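Epoxide hydrolase (Aspergillus niger, PDB 3G02) probably catalyses the hydrolysis of epoxides, as an enantioselective variant with an alpha/beta hydrolase fold obtained by directed evolution. Local coordinates at residues A7-S12 against P86-E91. The protein carries 9 engineered substitutions. Residues are numbered along the deposited sequence; the frame is centred on the assembly and turned at random.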
loop_
_atom_site.group_PDB
_atom_site.type_symbol
_atom_site.label_atom_id
_atom_site.label_comp_id
_atom_site.label_asym_id
_atom_site.label_seq_id
_atom_site.Cartn_x
_atom_site.Cartn_y
_atom_site.Cartn_z
ATOM N N ALA A 7 -31.698 16.022 -21.767
ATOM C CA ALA A 7 -31.928 15.954 -20.316
ATOM C C ALA A 7 -33.336 15.494 -19.930
ATOM O O ALA A 7 -33.656 15.393 -18.744
ATOM C CB ALA A 7 -31.608 17.295 -19.665
ATOM N N LYS A 8 -34.170 15.217 -20.927
ATOM C CA LYS A 8 -35.533 14.757 -20.676
ATOM C C LYS A 8 -35.542 13.260 -20.369
ATOM O O LYS A 8 -35.114 12.447 -21.188
ATOM C CB LYS A 8 -36.434 15.076 -21.877
ATOM C CG LYS A 8 -37.888 14.657 -21.707
ATOM C CD LYS A 8 -38.678 14.888 -22.987
ATOM C CE LYS A 8 -39.936 14.032 -23.014
ATOM N NZ LYS A 8 -40.611 14.086 -24.343
ATOM N N PHE A 9 -36.032 12.904 -19.181
ATOM C CA PHE A 9 -36.170 11.503 -18.791
ATOM C C PHE A 9 -37.087 10.761 -19.759
ATOM O O PHE A 9 -38.025 11.363 -20.299
ATOM C CB PHE A 9 -36.740 11.399 -17.372
ATOM C CG PHE A 9 -35.701 11.444 -16.276
ATOM C CD1 PHE A 9 -34.465 12.064 -16.468
ATOM C CD2 PHE A 9 -35.982 10.893 -15.031
ATOM C CE1 PHE A 9 -33.518 12.107 -15.446
ATOM C CE2 PHE A 9 -35.051 10.936 -14.003
ATOM C CZ PHE A 9 -33.813 11.541 -14.209
ATOM N N PRO A 10 -36.827 9.457 -19.987
ATOM C CA PRO A 10 -37.723 8.642 -20.810
ATOM C C PRO A 10 -39.141 8.645 -20.246
ATOM O O PRO A 10 -39.326 8.795 -19.034
ATOM C CB PRO A 10 -37.117 7.241 -20.705
ATOM C CG PRO A 10 -35.681 7.484 -20.388
ATOM C CD PRO A 10 -35.678 8.672 -19.496
ATOM N N SER A 11 -40.130 8.494 -21.123
ATOM C CA SER A 11 -41.537 8.507 -20.716
ATOM C C SER A 11 -41.869 7.389 -19.728
ATOM O O SER A 11 -42.771 7.535 -18.900
ATOM C CB SER A 11 -42.454 8.408 -21.938
ATOM O OG SER A 11 -42.298 7.159 -22.590
ATOM N N SER A 12 -41.132 6.283 -19.821
ATOM C CA SER A 12 -41.338 5.112 -18.963
ATOM C C SER A 12 -40.647 5.222 -17.596
ATOM O O SER A 12 -40.816 4.346 -16.744
ATOM C CB SER A 12 -40.888 3.839 -19.687
ATOM O OG SER A 12 -39.547 3.957 -20.140
ATOM N N PRO A 86 -25.918 16.744 -18.989
ATOM C CA PRO A 86 -26.963 16.511 -17.988
ATOM C C PRO A 86 -26.460 15.610 -16.863
ATOM O O PRO A 86 -25.883 14.555 -17.131
ATOM C CB PRO A 86 -28.067 15.800 -18.782
ATOM C CG PRO A 86 -27.837 16.229 -20.202
ATOM C CD PRO A 86 -26.341 16.291 -20.328
ATOM N N GLN A 87 -26.651 16.058 -15.624
ATOM C CA GLN A 87 -26.375 15.247 -14.437
ATOM C C GLN A 87 -27.591 15.253 -13.530
ATOM O O GLN A 87 -28.328 16.246 -13.466
ATOM C CB GLN A 87 -25.200 15.801 -13.636
ATOM C CG GLN A 87 -23.872 15.889 -14.356
ATOM C CD GLN A 87 -22.842 16.574 -13.491
ATOM O OE1 GLN A 87 -22.166 15.930 -12.694
ATOM N NE2 GLN A 87 -22.731 17.890 -13.624
ATOM N N PHE A 88 -27.781 14.150 -12.814
ATOM C CA PHE A 88 -28.897 14.000 -11.887
ATOM C C PHE A 88 -28.466 13.210 -10.666
ATOM O O PHE A 88 -27.417 12.560 -10.672
ATOM C CB PHE A 88 -30.059 13.263 -12.562
ATOM C CG PHE A 88 -30.479 13.852 -13.879
ATOM C CD1 PHE A 88 -29.868 13.440 -15.063
ATOM C CD2 PHE A 88 -31.489 14.809 -13.938
ATOM C CE1 PHE A 88 -30.252 13.980 -16.288
ATOM C CE2 PHE A 88 -31.883 15.353 -15.157
ATOM C CZ PHE A 88 -31.264 14.940 -16.335
ATOM N N THR A 89 -29.274 13.270 -9.613
ATOM C CA THR A 89 -29.165 12.304 -8.526
ATOM C C THR A 89 -30.516 11.660 -8.289
ATOM O O THR A 89 -31.562 12.267 -8.527
ATOM C CB THR A 89 -28.670 12.921 -7.197
ATOM O OG1 THR A 89 -29.594 13.917 -6.741
ATOM C CG2 THR A 89 -27.286 13.538 -7.348
ATOM N N THR A 90 -30.480 10.418 -7.830
ATOM C CA THR A 90 -31.678 9.752 -7.351
ATOM C C THR A 90 -31.290 8.932 -6.134
ATOM O O THR A 90 -30.119 8.589 -5.961
ATOM C CB THR A 90 -32.340 8.882 -8.444
ATOM O OG1 THR A 90 -33.648 8.480 -8.013
ATOM C CG2 THR A 90 -31.503 7.650 -8.770
ATOM N N GLU A 91 -32.265 8.633 -5.285
ATOM C CA GLU A 91 -31.995 7.838 -4.100
ATOM C C GLU A 91 -32.362 6.382 -4.305
ATOM O O GLU A 91 -33.485 6.052 -4.690
ATOM C CB GLU A 91 -32.685 8.429 -2.872
ATOM C CG GLU A 91 -32.094 9.764 -2.446
ATOM C CD GLU A 91 -32.075 9.961 -0.942
ATOM O OE1 GLU A 91 -31.785 11.095 -0.499
ATOM O OE2 GLU A 91 -32.343 8.989 -0.198
#
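An apolar contact built round a T-shaped (edge-to-face) pair, Phe-9 against Phe-88, lays the N-terminal loop on an outermost strand, 87-92, of the central sheet in this alpha/beta hydrolase fold. The ring of Phe-9 presents its edge to one face of Phe-88, with centroids 4.8 Å apart and planes at 66°. With CG of Phe-9 roughly anti to its own carbonyl carbon (chi1 -87°), the ring swings to the strand side, although the CA-CB bond itself does not point there. The two side chains run antiparallel where they overlap, which carries CE1 and CZ of Phe-9 to the Phe-88 ring. Two residues earlier, Ala-7 continues the apolar patch: its CB meets CB of Pro-86 at 3.9 Å and reaches CZ of Phe-88 at 4.1 Å. The backbone O of Ala-7 lies 3.4 Å from CZ of Phe-88. Phe-99 of the neighbouring strand 95-102 meets the Phe-88 ring and touches Phe-9; Phe-103, just past that strand, also meets the Phe-9 ring. This aromatic cluster lies away from the predicted catalytic residues. CE1 of Phe-9 sits 3.5 Å above the plane of the Phe-88 ring, over the middle of that ring, with CE2 of Phe-88 its nearest atom at 3.6 Å.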